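Local structure of leucine-rich repeat protein (Bacteroides thetaiotaomicron, 4ECN) at residues A[280-285]-A[334-339]; A[700-705]-A[728-733]; A[753-758]-A[776-781]. The protein is of unknown function but, as an extracellular leucine-rich repeat protein, probably binds other proteins. One frame throughout, in Å; residues are numbered along the deposited sequence.

Contact 1. Residues A[280-285]-A[334-339]; sequences ALDGKN and GAKGRV
Leu281 meets the 334-339 segment with both its side chain and its carbonyl. The methyl CD2 lies against backbone where the chain turns at Gly337, 3.5 Å from Gly337 C, and CD1 touches Val339 CG2 at 4.2 Å. With CG anti to the carbonyl carbon (chi1 -64°), both methyls are carried to Gly337 and Val339. Nearer the main chain, Leu281 CB packs on Ala335 CB at 3.9 Å. A weak but fairly straight hydrogen bond joins Lys336 N to Leu281 O at 3.3 Å, with 164° at the hydrogen; the same carbonyl also accepts from the indole of Trp286. In return, Leu281 CA makes a CA-H...O contact with Lys336 O at 3.1 Å. Lys336 and Asp282 cross their side chains, and the bend of the lysine at chi3 (-91°) delivers NZ to Asp282 OD2 in a weak salt bridge of 3.3 Å. Ala280 CB rests on Arg338 O at 3.6 Å. A beta carbon at Gly337 would probably run into Ala280 O and, at these backbone angles, into the preceding carbonyl. Further out, Gly283 O accepts from the Asn301 side-chain amide, Leu281 also packs on Leu330, and Arg338 is engaged by a salt bridge to Glu470 and a cation-pi contact with Phe439. The contact is thus a junction in the leucine-rich repeat region: the chain leaving helix 266-280 is laid over the corner that leads into strand 338-339, which pairs in parallel with strand 436-440, with Ile437 and Ile440 touching Ala335 and Val339.

Contact 2. Residues A[700-705]-A[728-733]; sequences STIILS and YLLTTI
Thr731 carries OG1 between its backbone N and carbonyl carbon (chi1 56°), which turns the hydroxyl onto Ser700 O at 3.1 Å. Ile702 places CG2 in the corresponding position, with CG1 anti to N (chi1 -169°), and CG2 thereby meets Leu730 CD1 at 3.8 Å and Ile733 CG2 at 3.9 Å. Ser700 O is the focus of the polar contact. Besides the hydroxyl it accepts Thr731 N at 3.0 Å, tilted from the carbonyl plane, and Thr732 N at 3.1 Å, which lies in that plane. One bond runs back, from Ile702 N to Thr732 O at 3.1 Å, and with it the parallel ladder is under way, Thr701 beside Thr732 and Ile702 beside Ile733. On one face of the sheet the two threonines lie side by side pointing the same way, Thr701 CG2 against Thr732 CB at 3.7 Å, while Thr732 OG1 lies near the side chain of Asn757. On the other face, Ile702, Leu730 and Ile733 form an apolar patch that Leu692 and Phe693 of helix 690-694 extend. Three donors from two consecutive residues converge on one carbonyl, so Ser700 O is well satisfied within a buried contact; the gathered N-H and O-H groups would probably polarise that C=O, and the shared acceptor ties the start of strand 732-734 to the residue just before strand 701-703.

Contact 3. Residues A[753-758]-A[776-781]; sequences PYLSNM and SQLKAF
Ser756 O receives both Lys779 N, at 2.9 Å and on a lone pair, and Ala780 N, and Met758 N then bonds to Ala780 O at 3.1 Å, so that Asn757 and Met758 run parallel to Ala780 and Phe781. The Ser756 side chain adds a second link: OG, beside the backbone N and anti to the carbonyl carbon (chi1 -85°), donates to Gln777 O at 3.2 Å and accepts from Lys779 NZ at 3.0 Å. That lysine, bent at chi2, lays CD 3.5 Å from the same OG on its way there; its ammonium has a long, weak ion pair with Glu413 as well. An alanine in place of Ser756 would probably leave Gln777 O without this donor and the lysine tip freer to swing. On the buried apolar side Leu755 and Leu778 lie side by side, Leu755 CG and Leu778 CD1 4.2 Å apart. Next to them the selenomethionine Met758 runs alongside Phe781, its CB 3.8 Å from ring atom CD1 of Phe781; Phe747 and Pro772 also pack on Met758. The opposite face, with Asn757 and Ala780, is covered by helix 402-409. Parallel neighbouring strands with leucines aligned side by side at equivalent positions of successive turns are the hallmark of the leucine-rich repeat solenoid.

How the contacts relate
The contacts come in series along the chain, contacts 2 and 3 much later than contact 1. Contact 1 lies apart, its centre about 56 Å from that of contact 2 and about 62 Å from that of contact 3, near the start of the repeat region. Its strand 338-339 pairs with 436-440 in a separate two-strand parallel sheet. Contacts 2 and 3 are close, their centres about 10 Å apart, and belong to one parallel sheet, with strands 701-703, 732-734, 757-759 and 780-782 in succession. They meet at Thr731 O, which probably accepts from the backbone N of both Ser756 and Asn757. The chain thus builds an elongated solenoid, consistent with an extended surface for protein binding.

Contact 1. Residues A[280-285]-A[334-339]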
loop_
_atom_site.group_PDB
_atom_site.type_symbol
_atom_site.label_atom_id
_atom_site.label_comp_id
_atom_site.label_asym_id
_atom_site.label_seq_id
_atom_site.Cartn_x
_atom_site.Cartn_y
_atom_site.Cartn_z
ATOM N N ALA A 280 19.931 6.888 -9.492
ATOM C CA ALA A 280 19.634 5.797 -10.439
ATOM C C ALA A 280 18.125 5.602 -10.663
ATOM O O ALA A 280 17.745 5.108 -11.727
ATOM C CB ALA A 280 20.232 4.499 -9.945
ATOM N N LEU A 281 17.275 5.987 -9.673
ATOM C CA LEU A 281 15.825 5.794 -9.743
ATOM C C LEU A 281 15.062 7.132 -9.925
ATOM O O LEU A 281 13.940 7.276 -9.431
ATOM C CB LEU A 281 15.318 5.050 -8.501
ATOM C CG LEU A 281 15.843 3.631 -8.344
ATOM C CD1 LEU A 281 15.508 3.079 -7.017
ATOM C CD2 LEU A 281 15.343 2.719 -9.437
ATOM N N ASP A 282 15.636 8.051 -10.752
ATOM C CA ASP A 282 15.082 9.355 -11.171
ATOM C C ASP A 282 14.604 10.200 -9.977
ATOM O O ASP A 282 13.586 10.890 -10.059
ATOM C CB ASP A 282 13.916 9.149 -12.154
ATOM C CG ASP A 282 13.561 10.367 -12.987
ATOM O OD1 ASP A 282 14.484 11.155 -13.309
ATOM O OD2 ASP A 282 12.378 10.487 -13.395
ATOM N N GLY A 283 15.388 10.170 -8.910
ATOM C CA GLY A 283 15.130 10.873 -7.662
ATOM C C GLY A 283 14.660 12.315 -7.733
ATOM O O GLY A 283 13.827 12.725 -6.915
ATOM N N LYS A 284 15.212 13.103 -8.678
ATOM C CA LYS A 284 14.834 14.494 -8.877
ATOM C C LYS A 284 13.351 14.617 -9.212
ATOM O O LYS A 284 12.758 15.638 -8.879
ATOM C CB LYS A 284 15.674 15.153 -9.988
ATOM C CG LYS A 284 15.650 14.459 -11.351
ATOM C CD LYS A 284 16.442 15.260 -12.378
ATOM C CE LYS A 284 16.448 14.647 -13.757
ATOM N NZ LYS A 284 17.196 15.490 -14.736
ATOM N N ASN A 285 12.751 13.574 -9.843
ATOM C CA ASN A 285 11.349 13.572 -10.259
ATOM C C ASN A 285 10.433 12.736 -9.335
ATOM O O ASN A 285 9.316 12.377 -9.742
ATOM C CB ASN A 285 11.226 13.058 -11.684
ATOM C CG ASN A 285 11.803 13.979 -12.727
ATOM O OD1 ASN A 285 12.621 13.570 -13.554
ATOM N ND2 ASN A 285 11.426 15.251 -12.697
ATOM N N GLY A 334 7.135 6.943 -6.612
ATOM C CA GLY A 334 7.047 6.742 -8.054
ATOM C C GLY A 334 8.414 6.726 -8.689
ATOM O O GLY A 334 8.708 7.550 -9.560
ATOM N N ALA A 335 9.270 5.809 -8.225
ATOM C CA ALA A 335 10.631 5.668 -8.738
ATOM C C ALA A 335 10.631 5.091 -10.167
ATOM O O ALA A 335 9.753 4.308 -10.521
ATOM C CB ALA A 335 11.438 4.783 -7.815
ATOM N N LYS A 336 11.597 5.511 -10.988
ATOM C CA LYS A 336 11.758 5.050 -12.369
ATOM C C LYS A 336 13.207 4.686 -12.575
ATOM O O LYS A 336 14.066 5.524 -12.313
ATOM C CB LYS A 336 11.301 6.136 -13.386
ATOM C CG LYS A 336 9.812 6.487 -13.372
ATOM C CD LYS A 336 9.481 7.850 -14.003
ATOM C CE LYS A 336 9.485 8.979 -12.984
ATOM N NZ LYS A 336 9.121 10.288 -13.595
ATOM N N GLY A 337 13.490 3.465 -13.021
ATOM C CA GLY A 337 14.864 3.058 -13.280
ATOM C C GLY A 337 15.295 1.679 -12.823
ATOM O O GLY A 337 14.477 0.765 -12.673
ATOM N N ARG A 338 16.619 1.537 -12.620
ATOM C CA ARG A 338 17.285 0.288 -12.274
ATOM C C ARG A 338 17.898 0.394 -10.891
ATOM O O ARG A 338 18.653 1.344 -10.653
ATOM C CB ARG A 338 18.374 -0.036 -13.328
ATOM C CG ARG A 338 17.885 0.072 -14.766
ATOM C CD ARG A 338 18.962 -0.097 -15.819
ATOM N NE ARG A 338 19.251 -1.503 -16.108
ATOM C CZ ARG A 338 20.374 -2.109 -15.751
ATOM N NH1 ARG A 338 21.326 -1.435 -15.124
ATOM N NH2 ARG A 338 20.566 -3.387 -16.041
ATOM N N VAL A 339 17.570 -0.554 -9.965
ATOM C CA VAL A 339 18.131 -0.524 -8.609
ATOM C C VAL A 339 19.634 -0.837 -8.734
ATOM O O VAL A 339 19.970 -1.914 -9.226
ATOM C CB VAL A 339 17.397 -1.447 -7.613
ATOM C CG1 VAL A 339 18.095 -1.454 -6.257
ATOM C CG2 VAL A 339 15.927 -1.038 -7.473
#

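Contact 2. Residues A[700-705]-A[728-733]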
loop_
_atom_site.group_PDB
_atom_site.type_symbol
_atom_site.label_atom_id
_atom_site.label_comp_id
_atom_site.label_asym_id
_atom_site.label_seq_id
_atom_site.Cartn_x
_atom_site.Cartn_y
_atom_site.Cartn_z
ATOM N N SER A 700 -26.268 -19.301 15.015
ATOM C CA SER A 700 -27.064 -18.215 15.608
ATOM C C SER A 700 -27.683 -17.322 14.531
ATOM O O SER A 700 -28.671 -16.646 14.805
ATOM C CB SER A 700 -26.217 -17.374 16.547
ATOM O OG SER A 700 -25.169 -16.730 15.854
ATOM N N THR A 701 -27.096 -17.304 13.312
ATOM C CA THR A 701 -27.596 -16.568 12.146
ATOM C C THR A 701 -27.553 -17.516 10.949
ATOM O O THR A 701 -26.486 -18.074 10.664
ATOM C CB THR A 701 -26.794 -15.270 11.901
ATOM O OG1 THR A 701 -26.718 -14.510 13.104
ATOM C CG2 THR A 701 -27.401 -14.404 10.826
ATOM N N ILE A 702 -28.710 -17.724 10.262
ATOM C CA ILE A 702 -28.775 -18.586 9.071
ATOM C C ILE A 702 -29.247 -17.704 7.933
ATOM O O ILE A 702 -30.321 -17.122 8.033
ATOM C CB ILE A 702 -29.635 -19.887 9.253
ATOM C CG1 ILE A 702 -29.458 -20.870 8.094
ATOM C CG2 ILE A 702 -31.130 -19.627 9.536
ATOM C CD1 ILE A 702 -28.258 -21.614 8.119
ATOM N N ILE A 703 -28.423 -17.549 6.875
ATOM C CA ILE A 703 -28.806 -16.670 5.766
ATOM C C ILE A 703 -29.153 -17.582 4.581
ATOM O O ILE A 703 -28.269 -18.183 3.977
ATOM C CB ILE A 703 -27.734 -15.576 5.437
ATOM C CG1 ILE A 703 -27.216 -14.891 6.720
ATOM C CG2 ILE A 703 -28.298 -14.535 4.474
ATOM C CD1 ILE A 703 -26.092 -13.943 6.531
ATOM N N LEU A 704 -30.467 -17.731 4.318
ATOM C CA LEU A 704 -31.007 -18.581 3.250
ATOM C C LEU A 704 -31.818 -17.790 2.219
ATOM O O LEU A 704 -32.689 -18.376 1.566
ATOM C CB LEU A 704 -31.899 -19.674 3.845
ATOM C CG LEU A 704 -31.181 -20.821 4.549
ATOM C CD1 LEU A 704 -32.123 -21.545 5.512
ATOM C CD2 LEU A 704 -30.499 -21.761 3.558
ATOM N N SER A 705 -31.498 -16.480 2.028
ATOM C CA SER A 705 -32.218 -15.644 1.082
ATOM C C SER A 705 -31.839 -16.031 -0.335
ATOM O O SER A 705 -30.778 -16.590 -0.542
ATOM C CB SER A 705 -31.967 -14.155 1.338
ATOM O OG SER A 705 -30.678 -13.694 0.975
ATOM N N TYR A 728 -31.982 -23.711 19.847
ATOM C CA TYR A 728 -32.303 -22.567 20.715
ATOM C C TYR A 728 -31.361 -21.358 20.451
ATOM O O TYR A 728 -31.743 -20.222 20.744
ATOM C CB TYR A 728 -32.258 -22.966 22.209
ATOM C CG TYR A 728 -30.872 -23.079 22.802
ATOM C CD1 TYR A 728 -30.106 -24.232 22.627
ATOM C CD2 TYR A 728 -30.310 -22.024 23.518
ATOM C CE1 TYR A 728 -28.805 -24.323 23.129
ATOM C CE2 TYR A 728 -29.008 -22.099 24.015
ATOM C CZ TYR A 728 -28.260 -23.255 23.826
ATOM O OH TYR A 728 -26.986 -23.347 24.353
ATOM N N LEU A 729 -30.142 -21.605 19.923
ATOM C CA LEU A 729 -29.183 -20.542 19.599
ATOM C C LEU A 729 -29.615 -19.676 18.401
ATOM O O LEU A 729 -29.094 -18.572 18.266
ATOM C CB LEU A 729 -27.801 -21.131 19.278
ATOM C CG LEU A 729 -27.067 -21.863 20.377
ATOM C CD1 LEU A 729 -25.801 -22.475 19.840
ATOM C CD2 LEU A 729 -26.734 -20.944 21.535
ATOM N N LEU A 730 -30.510 -20.187 17.518
ATOM C CA LEU A 730 -30.951 -19.525 16.286
ATOM C C LEU A 730 -31.762 -18.276 16.614
ATOM O O LEU A 730 -32.923 -18.380 17.040
ATOM C CB LEU A 730 -31.765 -20.498 15.419
ATOM C CG LEU A 730 -31.928 -20.122 13.957
ATOM C CD1 LEU A 730 -30.571 -20.093 13.227
ATOM C CD2 LEU A 730 -32.867 -21.064 13.264
ATOM N N THR A 731 -31.135 -17.089 16.427
ATOM C CA THR A 731 -31.755 -15.805 16.757
ATOM C C THR A 731 -32.029 -14.951 15.499
ATOM O O THR A 731 -32.903 -14.073 15.548
ATOM C CB THR A 731 -30.896 -15.039 17.755
ATOM O OG1 THR A 731 -29.580 -14.867 17.235
ATOM C CG2 THR A 731 -30.805 -15.741 19.073
ATOM N N THR A 732 -31.348 -15.226 14.376
ATOM C CA THR A 732 -31.574 -14.480 13.126
ATOM C C THR A 732 -31.846 -15.449 11.963
ATOM O O THR A 732 -31.108 -16.426 11.782
ATOM C CB THR A 732 -30.381 -13.584 12.815
ATOM O OG1 THR A 732 -29.935 -12.888 13.999
ATOM C CG2 THR A 732 -30.639 -12.664 11.650
ATOM N N ILE A 733 -32.915 -15.191 11.184
ATOM C CA ILE A 733 -33.276 -16.029 10.027
ATOM C C ILE A 733 -33.612 -15.114 8.819
ATOM O O ILE A 733 -34.588 -14.357 8.892
ATOM C CB ILE A 733 -34.449 -17.015 10.332
ATOM C CG1 ILE A 733 -34.239 -17.833 11.621
ATOM C CG2 ILE A 733 -34.652 -17.936 9.160
ATOM C CD1 ILE A 733 -35.463 -18.630 12.066
#

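Contact 3. Residues A[753-758]-A[776-781]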
loop_
_atom_site.group_PDB
_atom_site.type_symbol
_atom_site.label_atom_id
_atom_site.label_comp_id
_atom_site.label_asym_id
_atom_site.label_seq_id
_atom_site.Cartn_x
_atom_site.Cartn_y
_atom_site.Cartn_z
ATOM N N PRO A 753 -36.941 -20.254 21.086
ATOM C CA PRO A 753 -37.383 -19.329 22.149
ATOM C C PRO A 753 -36.658 -17.964 22.161
ATOM O O PRO A 753 -37.161 -17.026 22.797
ATOM C CB PRO A 753 -37.076 -20.102 23.438
ATOM C CG PRO A 753 -35.979 -21.046 23.071
ATOM C CD PRO A 753 -36.193 -21.409 21.640
ATOM N N TYR A 754 -35.504 -17.846 21.482
ATOM C CA TYR A 754 -34.729 -16.617 21.494
ATOM C C TYR A 754 -34.703 -15.948 20.132
ATOM O O TYR A 754 -33.880 -15.048 19.924
ATOM C CB TYR A 754 -33.295 -16.918 21.953
ATOM C CG TYR A 754 -33.219 -17.508 23.344
ATOM C CD1 TYR A 754 -33.204 -16.690 24.473
ATOM C CD2 TYR A 754 -33.155 -18.885 23.535
ATOM C CE1 TYR A 754 -33.152 -17.233 25.758
ATOM C CE2 TYR A 754 -33.101 -19.438 24.816
ATOM C CZ TYR A 754 -33.098 -18.610 25.923
ATOM O OH TYR A 754 -33.056 -19.180 27.172
ATOM N N LEU A 755 -35.625 -16.344 19.213
ATOM C CA LEU A 755 -35.737 -15.784 17.863
ATOM C C LEU A 755 -35.908 -14.280 17.963
ATOM O O LEU A 755 -36.842 -13.834 18.603
ATOM C CB LEU A 755 -36.905 -16.438 17.091
ATOM C CG LEU A 755 -37.202 -15.910 15.645
ATOM C CD1 LEU A 755 -35.980 -16.047 14.682
ATOM C CD2 LEU A 755 -38.443 -16.568 15.068
ATOM N N SER A 756 -34.943 -13.507 17.444
ATOM C CA SER A 756 -34.982 -12.044 17.507
ATOM C C SER A 756 -35.332 -11.415 16.156
ATOM O O SER A 756 -36.179 -10.523 16.109
ATOM C CB SER A 756 -33.646 -11.470 17.986
ATOM O OG SER A 756 -33.521 -11.418 19.397
ATOM N N ASN A 757 -34.652 -11.827 15.075
ATOM C CA ASN A 757 -34.827 -11.175 13.785
ATOM C C ASN A 757 -35.204 -12.160 12.692
ATOM O O ASN A 757 -34.507 -13.162 12.486
ATOM C CB ASN A 757 -33.522 -10.463 13.407
ATOM C CG ASN A 757 -32.758 -9.941 14.591
ATOM O OD1 ASN A 757 -33.243 -9.086 15.343
ATOM N ND2 ASN A 757 -31.612 -10.562 14.862
HETATM N N MSE A 758 -36.300 -11.869 11.969
HETATM C CA MSE A 758 -36.733 -12.742 10.875
HETATM C C MSE A 758 -37.293 -11.933 9.725
HETATM O O MSE A 758 -38.108 -11.034 9.933
HETATM C CB MSE A 758 -37.761 -13.788 11.330
HETATM C CG MSE A 758 -38.040 -14.808 10.238
HETATM SE SE MSE A 758 -38.824 -16.419 10.881
HETATM C CE MSE A 758 -39.175 -17.257 9.207
ATOM N N SER A 776 -40.933 -14.515 22.464
ATOM C CA SER A 776 -40.987 -13.417 23.425
ATOM C C SER A 776 -39.868 -12.445 23.178
ATOM O O SER A 776 -39.886 -11.342 23.723
ATOM C CB SER A 776 -40.887 -13.958 24.850
ATOM O OG SER A 776 -39.663 -14.635 25.092
ATOM N N GLN A 777 -38.859 -12.890 22.382
ATOM C CA GLN A 777 -37.636 -12.166 22.073
ATOM C C GLN A 777 -37.642 -11.627 20.660
ATOM O O GLN A 777 -36.635 -11.065 20.253
ATOM C CB GLN A 777 -36.423 -13.092 22.273
ATOM C CG GLN A 777 -36.303 -13.677 23.687
ATOM C CD GLN A 777 -36.073 -12.643 24.785
ATOM O OE1 GLN A 777 -35.066 -11.923 24.814
ATOM N NE2 GLN A 777 -36.957 -12.615 25.762
ATOM N N LEU A 778 -38.754 -11.774 19.905
ATOM C CA LEU A 778 -38.813 -11.249 18.539
ATOM C C LEU A 778 -38.817 -9.728 18.585
ATOM O O LEU A 778 -39.764 -9.149 19.110
ATOM C CB LEU A 778 -40.042 -11.785 17.773
ATOM C CG LEU A 778 -40.124 -11.433 16.259
ATOM C CD1 LEU A 778 -39.051 -12.172 15.443
ATOM C CD2 LEU A 778 -41.495 -11.744 15.695
ATOM N N LYS A 779 -37.735 -9.091 18.077
ATOM C CA LYS A 779 -37.565 -7.623 18.048
ATOM C C LYS A 779 -37.889 -7.009 16.653
ATOM O O LYS A 779 -38.225 -5.823 16.592
ATOM C CB LYS A 779 -36.140 -7.211 18.468
ATOM C CG LYS A 779 -35.891 -7.312 19.980
ATOM C CD LYS A 779 -34.789 -8.309 20.289
ATOM C CE LYS A 779 -34.677 -8.684 21.743
ATOM N NZ LYS A 779 -33.710 -9.806 21.942
ATOM N N ALA A 780 -37.794 -7.804 15.553
ATOM C CA ALA A 780 -38.054 -7.347 14.178
ATOM C C ALA A 780 -38.573 -8.457 13.306
ATOM O O ALA A 780 -37.995 -9.553 13.266
ATOM C CB ALA A 780 -36.793 -6.784 13.549
ATOM N N PHE A 781 -39.636 -8.152 12.556
ATOM C CA PHE A 781 -40.209 -9.110 11.636
ATOM C C PHE A 781 -40.557 -8.423 10.331
ATOM O O PHE A 781 -41.141 -7.352 10.346
ATOM C CB PHE A 781 -41.443 -9.781 12.253
ATOM C CG PHE A 781 -41.868 -10.988 11.466
ATOM C CD1 PHE A 781 -41.193 -12.194 11.598
ATOM C CD2 PHE A 781 -42.916 -10.909 10.563
ATOM C CE1 PHE A 781 -41.566 -13.304 10.850
ATOM C CE2 PHE A 781 -43.281 -12.019 9.799
ATOM C CZ PHE A 781 -42.608 -13.213 9.953
#